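Local coordinates for viral structural protein 4 (Bombyx mori cytoplasmic polyhedrosis virus, PDB 6TZ0), which binds GTP at a P-loop-like site and accompanies the viral RNA-dependent RNA polymerase, where it probably takes part in transcription, at residues F401-D404 / Y405-L409; D413-Y417 / Y418-A422; E468-F471 / Y472-V475; G489-N492 / A493-A496. All coordinates share one frame; numbering follows the deposited sequence.

Contact 1. Residues F401-D404 / Y405-L409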
loop_
_atom_site.group_PDB
_atom_site.type_symbol
_atom_site.label_atom_id
_atom_site.label_comp_id
_atom_site.label_asym_id
_atom_site.label_seq_id
_atom_site.Cartn_x
_atom_site.Cartn_y
_atom_site.Cartn_z
ATOM N N PHE B 401 -39.406 6.491 -10.231
ATOM C CA PHE B 401 -38.331 5.516 -10.350
ATOM C C PHE B 401 -38.821 4.118 -10.006
ATOM O O PHE B 401 -38.022 3.266 -9.611
ATOM C CB PHE B 401 -37.154 5.892 -9.449
ATOM C CG PHE B 401 -36.440 7.147 -9.862
ATOM C CD1 PHE B 401 -35.445 7.113 -10.827
ATOM C CD2 PHE B 401 -36.760 8.362 -9.280
ATOM C CE1 PHE B 401 -34.786 8.272 -11.203
ATOM C CE2 PHE B 401 -36.105 9.522 -9.654
ATOM C CZ PHE B 401 -35.119 9.476 -10.614
ATOM N N ALA B 402 -40.125 3.877 -10.122
ATOM C CA ALA B 402 -40.682 2.578 -9.784
ATOM C C ALA B 402 -40.281 1.546 -10.824
ATOM O O ALA B 402 -40.168 1.857 -12.010
ATOM C CB ALA B 402 -42.202 2.663 -9.688
ATOM N N TYR B 403 -40.056 0.312 -10.368
ATOM C CA TYR B 403 -39.512 -0.722 -11.243
ATOM C C TYR B 403 -40.504 -1.142 -12.318
ATOM O O TYR B 403 -40.103 -1.459 -13.441
ATOM C CB TYR B 403 -39.068 -1.930 -10.421
ATOM C CG TYR B 403 -38.651 -3.103 -11.268
ATOM C CD1 TYR B 403 -37.458 -3.087 -11.976
ATOM C CD2 TYR B 403 -39.458 -4.226 -11.371
ATOM C CE1 TYR B 403 -37.084 -4.157 -12.761
ATOM C CE2 TYR B 403 -39.093 -5.292 -12.152
ATOM C CZ TYR B 403 -37.910 -5.255 -12.845
ATOM O OH TYR B 403 -37.551 -6.329 -13.619
ATOM N N ASP B 404 -41.801 -1.135 -12.008
ATOM C CA ASP B 404 -42.782 -1.519 -13.016
ATOM C C ASP B 404 -42.957 -0.440 -14.080
ATOM O O ASP B 404 -43.189 -0.763 -15.247
ATOM C CB ASP B 404 -44.114 -1.866 -12.353
ATOM C CG ASP B 404 -44.673 -0.738 -11.502
ATOM O OD1 ASP B 404 -43.982 0.279 -11.286
ATOM O OD2 ASP B 404 -45.829 -0.870 -11.051
ATOM N N TYR B 405 -42.791 0.833 -13.716
ATOM C CA TYR B 405 -42.878 1.914 -14.695
ATOM C C TYR B 405 -41.679 1.915 -15.638
ATOM O O TYR B 405 -41.835 2.015 -16.864
ATOM C CB TYR B 405 -43.009 3.252 -13.968
ATOM C CG TYR B 405 -42.973 4.462 -14.868
ATOM C CD1 TYR B 405 -43.993 4.705 -15.775
ATOM C CD2 TYR B 405 -41.950 5.393 -14.770
ATOM C CE1 TYR B 405 -43.972 5.816 -16.590
ATOM C CE2 TYR B 405 -41.922 6.508 -15.579
ATOM C CZ TYR B 405 -42.934 6.714 -16.486
ATOM O OH TYR B 405 -42.916 7.826 -17.290
ATOM N N VAL B 406 -40.474 1.798 -15.075
ATOM C CA VAL B 406 -39.254 1.707 -15.870
ATOM C C VAL B 406 -39.263 0.440 -16.716
ATOM O O VAL B 406 -38.816 0.440 -17.869
ATOM C CB VAL B 406 -38.030 1.772 -14.935
ATOM C CG1 VAL B 406 -36.733 1.578 -15.693
ATOM C CG2 VAL B 406 -38.000 3.089 -14.202
ATOM N N LEU B 407 -39.826 -0.639 -16.181
ATOM C CA LEU B 407 -39.932 -1.884 -16.928
ATOM C C LEU B 407 -40.963 -1.778 -18.044
ATOM O O LEU B 407 -40.819 -2.426 -19.085
ATOM C CB LEU B 407 -40.286 -3.010 -15.963
ATOM C CG LEU B 407 -40.190 -4.441 -16.462
ATOM C CD1 LEU B 407 -38.748 -4.748 -16.774
ATOM C CD2 LEU B 407 -40.723 -5.392 -15.415
ATOM N N SER B 408 -42.004 -0.967 -17.847
ATOM C CA SER B 408 -42.971 -0.710 -18.904
ATOM C C SER B 408 -42.397 0.190 -19.984
ATOM O O SER B 408 -42.868 0.163 -21.126
ATOM C CB SER B 408 -44.225 -0.074 -18.318
ATOM O OG SER B 408 -43.933 1.214 -17.812
ATOM N N LEU B 409 -41.401 1.008 -19.647
ATOM C CA LEU B 409 -40.762 1.830 -20.667
ATOM C C LEU B 409 -39.686 1.097 -21.458
ATOM O O LEU B 409 -39.112 1.696 -22.368
ATOM C CB LEU B 409 -40.151 3.084 -20.043
ATOM C CG LEU B 409 -41.126 4.138 -19.535
ATOM C CD1 LEU B 409 -40.381 5.265 -18.855
ATOM C CD2 LEU B 409 -41.956 4.660 -20.679
#
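Leu407 lies against Tyr403 one turn further along the short helix 403-408, and its side chain can be followed outward atom by atom. CB is close to the carbonyl oxygen of Tyr403. Tyr403 CG is anti to its N (chi1 173°), and the ring reaches forward along the helix to the methyls of Leu407. There the two methyls divide the work: CD2 comes to 3.6 Å from Tyr403 CE2, while CD1 lies 3.7 Å from Tyr403 OH. The methyls meet the ring obliquely, at CE2, CZ and OH; the fork of a leucine lets both touch the end of the ring together. The backbone holds the two residues in step, Leu407 N bonding to Tyr403 O at 2.9 Å. The preceding turn closes with a nearly straight bond from Val406 N to Ala402 O (3.1 Å), so Ala402, at the N-cap position, opens the helix through its carbonyl; its small CB faces Tyr405 CB at 4.4 Å. Asp404 OD1 makes a weak bond to Tyr405 N. The contact is thus mixed: apolar carbon shields one part of an amphipathic tyrosine, while its OH weakly accepts from His380 N and ties this surface helix to strand 378-381.

Contact 2. Residues D413-Y417 / Y418-A422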
loop_
_atom_site.group_PDB
_atom_site.type_symbol
_atom_site.label_atom_id
_atom_site.label_comp_id
_atom_site.label_asym_id
_atom_site.label_seq_id
_atom_site.Cartn_x
_atom_site.Cartn_y
_atom_site.Cartn_z
ATOM N N ASP B 413 -41.003 -0.137 -28.921
ATOM C CA ASP B 413 -41.626 0.997 -29.592
ATOM C C ASP B 413 -41.446 2.317 -28.855
ATOM O O ASP B 413 -42.174 3.269 -29.144
ATOM C CB ASP B 413 -43.114 0.712 -29.829
ATOM C CG ASP B 413 -43.858 0.350 -28.561
ATOM O OD1 ASP B 413 -43.223 0.223 -27.494
ATOM O OD2 ASP B 413 -45.092 0.185 -28.635
ATOM N N ASN B 414 -40.514 2.400 -27.912
ATOM C CA ASN B 414 -40.164 3.663 -27.283
ATOM C C ASN B 414 -38.808 4.120 -27.802
ATOM O O ASN B 414 -37.856 3.337 -27.839
ATOM C CB ASN B 414 -40.124 3.522 -25.761
ATOM C CG ASN B 414 -41.488 3.295 -25.161
ATOM O OD1 ASN B 414 -42.469 3.911 -25.568
ATOM N ND2 ASN B 414 -41.560 2.409 -24.178
ATOM N N GLU B 415 -38.720 5.384 -28.194
ATOM C CA GLU B 415 -37.475 5.921 -28.714
ATOM C C GLU B 415 -36.583 6.360 -27.559
ATOM O O GLU B 415 -37.061 6.794 -26.511
ATOM C CB GLU B 415 -37.768 7.087 -29.659
ATOM C CG GLU B 415 -36.586 7.609 -30.459
ATOM C CD GLU B 415 -36.996 8.679 -31.453
ATOM O OE1 GLU B 415 -38.194 9.025 -31.488
ATOM O OE2 GLU B 415 -36.127 9.166 -32.204
ATOM N N SER B 416 -35.278 6.216 -27.747
ATOM C CA SER B 416 -34.300 6.543 -26.725
ATOM C C SER B 416 -33.808 7.976 -26.883
ATOM O O SER B 416 -33.910 8.579 -27.951
ATOM C CB SER B 416 -33.121 5.574 -26.786
ATOM O OG SER B 416 -32.134 5.915 -25.836
ATOM N N TYR B 417 -33.272 8.517 -25.788
ATOM C CA TYR B 417 -32.779 9.891 -25.779
ATOM C C TYR B 417 -31.498 10.030 -26.591
ATOM O O TYR B 417 -31.340 10.988 -27.364
ATOM C CB TYR B 417 -32.556 10.334 -24.334
ATOM C CG TYR B 417 -32.022 11.732 -24.168
ATOM C CD1 TYR B 417 -32.844 12.832 -24.348
ATOM C CD2 TYR B 417 -30.696 11.951 -23.817
ATOM C CE1 TYR B 417 -32.360 14.109 -24.194
ATOM C CE2 TYR B 417 -30.202 13.228 -23.661
ATOM C CZ TYR B 417 -31.040 14.301 -23.849
ATOM O OH TYR B 417 -30.551 15.575 -23.692
ATOM N N TYR B 418 -30.581 9.073 -26.438
ATOM C CA TYR B 418 -29.319 9.132 -27.163
ATOM C C TYR B 418 -29.516 8.907 -28.654
ATOM O O TYR B 418 -28.741 9.429 -29.461
ATOM C CB TYR B 418 -28.336 8.109 -26.608
ATOM C CG TYR B 418 -27.946 8.339 -25.175
ATOM C CD1 TYR B 418 -27.201 9.450 -24.813
ATOM C CD2 TYR B 418 -28.263 7.413 -24.193
ATOM C CE1 TYR B 418 -26.830 9.661 -23.508
ATOM C CE2 TYR B 418 -27.884 7.608 -22.891
ATOM C CZ TYR B 418 -27.169 8.733 -22.554
ATOM O OH TYR B 418 -26.787 8.929 -21.255
ATOM N N GLU B 419 -30.551 8.156 -29.035
ATOM C CA GLU B 419 -30.857 7.970 -30.448
ATOM C C GLU B 419 -31.327 9.271 -31.080
ATOM O O GLU B 419 -30.957 9.585 -32.216
ATOM C CB GLU B 419 -31.912 6.878 -30.604
ATOM C CG GLU B 419 -31.429 5.527 -30.129
ATOM C CD GLU B 419 -32.481 4.448 -30.231
ATOM O OE1 GLU B 419 -33.640 4.766 -30.568
ATOM O OE2 GLU B 419 -32.145 3.276 -29.966
ATOM N N GLN B 420 -32.111 10.055 -30.339
ATOM C CA GLN B 420 -32.552 11.363 -30.811
ATOM C C GLN B 420 -31.384 12.331 -30.937
ATOM O O GLN B 420 -31.281 13.058 -31.936
ATOM C CB GLN B 420 -33.603 11.911 -29.853
ATOM C CG GLN B 420 -34.868 11.088 -29.829
ATOM C CD GLN B 420 -35.807 11.484 -28.716
ATOM O OE1 GLN B 420 -35.485 12.332 -27.887
ATOM N NE2 GLN B 420 -36.976 10.857 -28.680
ATOM N N LYS B 421 -30.485 12.337 -29.946
ATOM C CA LYS B 421 -29.333 13.233 -30.013
ATOM C C LYS B 421 -28.384 12.842 -31.143
ATOM O O LYS B 421 -27.872 13.713 -31.858
ATOM C CB LYS B 421 -28.596 13.256 -28.676
ATOM C CG LYS B 421 -29.461 13.678 -27.503
ATOM C CD LYS B 421 -30.032 15.077 -27.665
ATOM C CE LYS B 421 -28.978 16.145 -27.502
ATOM N NZ LYS B 421 -29.580 17.501 -27.539
ATOM N N ALA B 422 -28.181 11.539 -31.357
ATOM C CA ALA B 422 -27.317 11.092 -32.442
ATOM C C ALA B 422 -27.954 11.341 -33.802
ATOM O O ALA B 422 -27.249 11.646 -34.767
ATOM C CB ALA B 422 -26.985 9.613 -32.271
#
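Lys421 runs along Tyr417 in the same direction, its aliphatic part following the phenol ring. Lys421 CG stands over one face, 4.1 Å from the ring centroid and 18° off the normal, a CH-pi contact displaced toward the rim. The lysine chain bends at chi2 and chi3, which brings CD to 4.0 Å from Tyr417 CZ before the ammonium end passes beyond the ring. A long methylene chain suits this place because it can cover an aromatic face and still deliver its charge outward. One turn of backbone links the two, Lys421 N bonding to Tyr417 O at 3.0 Å.

Glu415 and Gln420 meet differently. Their chains cross, with carboxylate and amide planes almost perpendicular (88°), and Glu415 OE2 faces Gln420 CG at 3.3 Å, a contact with a methylene. Gln420 is also bound through its backbone, its N making a weak bond to Ser416 O.

Ser416 occupies the N-cap position. The short serine side chain lets the extended Glu419 chain run past it, Ser416 CB to Glu419 CD 3.7 Å, which brings the acidic group to the beginning of the helix, where the helix dipole would probably favour a negative charge.

Glu419 also weakly accepts a bond from Gln527 of helix 524-537, and its side chain is about 4 Å from that of Lys355, a GTP-binding residue. Tyr418 leans on Met452 and Leu456 of helix 442-457, Tyr417 on Leu390 of helix 385-393, and the start of helix 417-427 is thereby set among three helices.

Contact 3. Residues E468-F471 / Y472-V475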
loop_
_atom_site.group_PDB
_atom_site.type_symbol
_atom_site.label_atom_id
_atom_site.label_comp_id
_atom_site.label_asym_id
_atom_site.label_seq_id
_atom_site.Cartn_x
_atom_site.Cartn_y
_atom_site.Cartn_z
ATOM N N GLU B 468 -27.691 9.428 -14.641
ATOM C CA GLU B 468 -27.787 7.991 -14.841
ATOM C C GLU B 468 -27.365 7.234 -13.592
ATOM O O GLU B 468 -27.934 6.176 -13.288
ATOM C CB GLU B 468 -26.948 7.597 -16.055
ATOM C CG GLU B 468 -27.145 6.179 -16.527
ATOM C CD GLU B 468 -26.368 5.879 -17.793
ATOM O OE1 GLU B 468 -25.720 6.800 -18.323
ATOM O OE2 GLU B 468 -26.399 4.720 -18.255
ATOM N N ARG B 469 -26.404 7.788 -12.850
ATOM C CA ARG B 469 -25.978 7.210 -11.582
ATOM C C ARG B 469 -27.116 7.222 -10.568
ATOM O O ARG B 469 -27.378 6.211 -9.904
ATOM C CB ARG B 469 -24.747 7.974 -11.088
ATOM C CG ARG B 469 -24.052 7.474 -9.829
ATOM C CD ARG B 469 -24.423 8.350 -8.674
ATOM N NE ARG B 469 -23.782 8.017 -7.408
ATOM C CZ ARG B 469 -22.665 8.577 -6.959
ATOM N NH1 ARG B 469 -22.053 9.502 -7.679
ATOM N NH2 ARG B 469 -22.170 8.224 -5.782
ATOM N N ASN B 470 -27.854 8.331 -10.495
ATOM C CA ASN B 470 -29.026 8.389 -9.632
ATOM C C ASN B 470 -30.156 7.510 -10.144
ATOM O O ASN B 470 -30.944 7.005 -9.343
ATOM C CB ASN B 470 -29.536 9.817 -9.518
ATOM C CG ASN B 470 -30.513 9.996 -8.383
ATOM O OD1 ASN B 470 -30.616 9.156 -7.500
ATOM N ND2 ASN B 470 -31.288 11.060 -8.442
ATOM N N PHE B 471 -30.271 7.349 -11.464
ATOM C CA PHE B 471 -31.284 6.465 -12.033
ATOM C C PHE B 471 -31.088 5.030 -11.571
ATOM O O PHE B 471 -32.019 4.399 -11.060
ATOM C CB PHE B 471 -31.247 6.544 -13.553
ATOM C CG PHE B 471 -32.180 5.589 -14.233
ATOM C CD1 PHE B 471 -33.534 5.830 -14.268
ATOM C CD2 PHE B 471 -31.691 4.453 -14.857
ATOM C CE1 PHE B 471 -34.386 4.959 -14.901
ATOM C CE2 PHE B 471 -32.539 3.578 -15.489
ATOM C CZ PHE B 471 -33.885 3.836 -15.516
ATOM N N TYR B 472 -29.873 4.507 -11.710
ATOM C CA TYR B 472 -29.642 3.146 -11.251
ATOM C C TYR B 472 -29.606 3.041 -9.733
ATOM O O TYR B 472 -29.901 1.968 -9.199
ATOM C CB TYR B 472 -28.370 2.593 -11.892
ATOM C CG TYR B 472 -28.579 2.288 -13.353
ATOM C CD1 TYR B 472 -29.187 1.111 -13.751
ATOM C CD2 TYR B 472 -28.217 3.197 -14.334
ATOM C CE1 TYR B 472 -29.404 0.836 -15.086
ATOM C CE2 TYR B 472 -28.437 2.931 -15.676
ATOM C CZ TYR B 472 -29.022 1.745 -16.041
ATOM O OH TYR B 472 -29.245 1.465 -17.363
ATOM N N TYR B 473 -29.313 4.136 -9.025
ATOM C CA TYR B 473 -29.438 4.135 -7.570
ATOM C C TYR B 473 -30.893 4.014 -7.128
ATOM O O TYR B 473 -31.221 3.207 -6.253
ATOM C CB TYR B 473 -28.820 5.406 -6.998
ATOM C CG TYR B 473 -28.978 5.556 -5.506
ATOM C CD1 TYR B 473 -28.194 4.822 -4.630
ATOM C CD2 TYR B 473 -29.910 6.437 -4.977
ATOM C CE1 TYR B 473 -28.336 4.960 -3.266
ATOM C CE2 TYR B 473 -30.058 6.581 -3.620
ATOM C CZ TYR B 473 -29.271 5.842 -2.770
ATOM O OH TYR B 473 -29.424 5.993 -1.416
ATOM N N MET B 474 -31.775 4.828 -7.701
ATOM C CA MET B 474 -33.172 4.832 -7.298
ATOM C C MET B 474 -33.952 3.654 -7.857
ATOM O O MET B 474 -35.051 3.375 -7.372
ATOM C CB MET B 474 -33.846 6.136 -7.724
ATOM C CG MET B 474 -33.354 7.378 -7.014
ATOM S SD MET B 474 -33.653 7.364 -5.244
ATOM C CE MET B 474 -35.430 7.543 -5.215
ATOM N N VAL B 475 -33.432 2.971 -8.873
ATOM C CA VAL B 475 -34.057 1.717 -9.279
ATOM C C VAL B 475 -33.540 0.560 -8.432
ATOM O O VAL B 475 -34.319 -0.287 -7.985
ATOM C CB VAL B 475 -33.849 1.476 -10.785
ATOM C CG1 VAL B 475 -34.313 0.095 -11.185
ATOM C CG2 VAL B 475 -34.621 2.498 -11.582
#
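Phe471 and Tyr472, neighbours in sequence, form a T-shaped aromatic pair on one turn of helix 468-476. Their planes stand 86° apart with centroids 5.0 Å from each other, and it is the edge of Phe471, through CD2, that points at the face of Tyr472. The pairing follows from their different first torsions: Phe471 has CG anti to its own N (chi1 175°), whereas in Tyr472 CG lies beside N (chi1 -73°), so that the rings converge from adjacent positions.

Carbon contacts complete the aromatic group. Val475 CG2 stands over one face of Phe471, 4.3 Å from the ring centroid, as expected of residues four apart. Glu468 runs beside Tyr472, its CG in the plane of that ring at the edge, 3.6 Å from CE2; the CG methylene offers apolar surface, with OE2 also near CE2.

Backbone hydrogen bonds of the regular i to i+4 kind run through the turn, from Tyr472 N to Glu468 O (3.0 Å) and from Val475 N to Phe471 O. Aromatic and aliphatic residues suit this buried side, where Phe471 also meets the rings of Trp389 and Tyr386, and Tyr472 and Val475 rest on Leu381 of strand 378-381.

Arg469, Asn470 and Tyr473 face the RNA-dependent RNA polymerase chain. Arg469 forms a long, weak ion pair with Asp354 of that chain, and Tyr473 OH a weak hydrogen bond with its Gln97. Asn470 lies alongside Met474; its ND2 bonds to Asp464 O of its own chain, and its OD1 approaches Met474 CG at 3.3 Å.

Contact 4. Residues G489-N492 / A493-A496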
loop_
_atom_site.group_PDB
_atom_site.type_symbol
_atom_site.label_atom_id
_atom_site.label_comp_id
_atom_site.label_asym_id
_atom_site.label_seq_id
_atom_site.Cartn_x
_atom_site.Cartn_y
_atom_site.Cartn_z
ATOM N N GLY B 489 -25.389 -2.974 -20.344
ATOM C CA GLY B 489 -24.723 -1.713 -20.583
ATOM C C GLY B 489 -24.122 -1.672 -21.973
ATOM O O GLY B 489 -24.018 -2.692 -22.651
ATOM N N HIS B 490 -23.734 -0.472 -22.394
ATOM C CA HIS B 490 -23.124 -0.314 -23.704
ATOM C C HIS B 490 -21.621 -0.100 -23.684
ATOM O O HIS B 490 -20.967 -0.437 -24.670
ATOM C CB HIS B 490 -23.748 0.849 -24.479
ATOM C CG HIS B 490 -25.118 0.570 -25.005
ATOM N ND1 HIS B 490 -26.252 1.145 -24.477
ATOM C CD2 HIS B 490 -25.539 -0.257 -25.988
ATOM C CE1 HIS B 490 -27.308 0.725 -25.150
ATOM N NE2 HIS B 490 -26.904 -0.141 -26.059
ATOM N N PHE B 491 -21.054 0.443 -22.610
ATOM C CA PHE B 491 -19.634 0.771 -22.617
ATOM C C PHE B 491 -19.103 0.857 -21.197
ATOM O O PHE B 491 -19.858 1.044 -20.244
ATOM C CB PHE B 491 -19.361 2.063 -23.394
ATOM C CG PHE B 491 -20.166 3.252 -22.945
ATOM C CD1 PHE B 491 -21.398 3.521 -23.516
ATOM C CD2 PHE B 491 -19.671 4.130 -22.000
ATOM C CE1 PHE B 491 -22.134 4.609 -23.125
ATOM C CE2 PHE B 491 -20.404 5.226 -21.609
ATOM C CZ PHE B 491 -21.638 5.462 -22.175
ATOM N N ASN B 492 -17.779 0.734 -21.078
ATOM C CA ASN B 492 -17.136 0.538 -19.784
ATOM C C ASN B 492 -17.133 1.773 -18.898
ATOM O O ASN B 492 -16.788 1.652 -17.721
ATOM C CB ASN B 492 -15.688 0.082 -19.953
ATOM C CG ASN B 492 -15.578 -1.294 -20.543
ATOM O OD1 ASN B 492 -14.967 -1.482 -21.586
ATOM N ND2 ASN B 492 -16.179 -2.270 -19.882
ATOM N N ALA B 493 -17.485 2.949 -19.412
ATOM C CA ALA B 493 -17.531 4.121 -18.547
ATOM C C ALA B 493 -18.752 4.116 -17.642
ATOM O O ALA B 493 -18.815 4.914 -16.706
ATOM C CB ALA B 493 -17.509 5.400 -19.375
ATOM N N GLN B 494 -19.711 3.237 -17.895
ATOM C CA GLN B 494 -20.852 3.047 -17.020
ATOM C C GLN B 494 -20.530 2.196 -15.802
ATOM O O GLN B 494 -21.419 1.971 -14.982
ATOM C CB GLN B 494 -21.992 2.425 -17.815
ATOM C CG GLN B 494 -22.520 3.349 -18.877
ATOM C CD GLN B 494 -23.546 2.703 -19.754
ATOM O OE1 GLN B 494 -23.816 1.514 -19.637
ATOM N NE2 GLN B 494 -24.131 3.482 -20.645
ATOM N N ASP B 495 -19.286 1.739 -15.652
ATOM C CA ASP B 495 -18.881 1.018 -14.450
ATOM C C ASP B 495 -18.934 1.900 -13.215
ATOM O O ASP B 495 -19.144 1.400 -12.106
ATOM C CB ASP B 495 -17.471 0.468 -14.627
ATOM C CG ASP B 495 -17.410 -0.658 -15.618
ATOM O OD1 ASP B 495 -18.412 -1.386 -15.741
ATOM O OD2 ASP B 495 -16.362 -0.818 -16.271
ATOM N N ALA B 496 -18.737 3.202 -13.380
ATOM C CA ALA B 496 -18.891 4.155 -12.293
ATOM C C ALA B 496 -20.340 4.562 -12.072
ATOM O O ALA B 496 -20.617 5.347 -11.161
ATOM C CB ALA B 496 -18.046 5.399 -12.574
#
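Gln494 crosses the ring of Phe491 at about a right angle and covers part of one face. Its CG lies 4.2 Å from the ring centroid, 20° off the normal, in a CH-pi contact, and further out NE2 comes to 3.4 Å from Phe491 CE1, the amide plane turned 48° against the ring. Ala493 meets the same ring at its edge, CB in plane and 3.6 Å from CD2; the short alanine brings its methyl up to the ring edge.

The next shell is backbone. Phe491 O accepts from Gln494 N at 3.2 Å, and Asn492 O from Asp495 N at the same distance. Both bonds span three residues, the spacing of a 3-10 turn. This tight winding brings the glutamine back toward the residues before the turn. With its chain extended beyond CG, Gln494 places OE1 3.4 Å from His490 N, a weak hydrogen bond that links the turn to the end of strand 484-489. A glutamine suits the task because its methylenes lie on the phenyl ring while its amide oxygen reaches the backbone.

Further out, Gly489 is joined by backbone bonds to Val351 of the adjacent strand 347-353, and Ala493 packs on Leu365 of the RNA-dependent RNA polymerase chain. The ring of His490 stacks with Tyr534, and its side chain is about 4 Å from those of Lys355 and Lys359, two GTP-binding residues. A loop leaving a strand next to the central strand 347-353, beside the GTP-binding segment that carries these lysines, is consistent with a P-loop (Walker A) NTPase fold.

Overall arrangement
Along the chain the four contacts come in series, 1 to 4, all on the same side of the chain's centre. Contacts 1 and 3 are closest, centres 12 Å apart: Phe401 packs on Met474 and Val406 on Phe471, joining helix 403-408 and the residues leading into it to helix 468-476. Asn414 ND2 of contact 2 probably bonds to Leu409 O of contact 1, and Tyr418 OH touches Glu468 of contact 3. Contact 4, whose centre is 14 Å from that of contact 3, meets it through Glu468 and Gln494. Contact 4 touches neither contact 1 nor contact 2. They probably belong to one GTP-binding domain built round the parallel sheet, with contacts 3 and 4 also facing the polymerase.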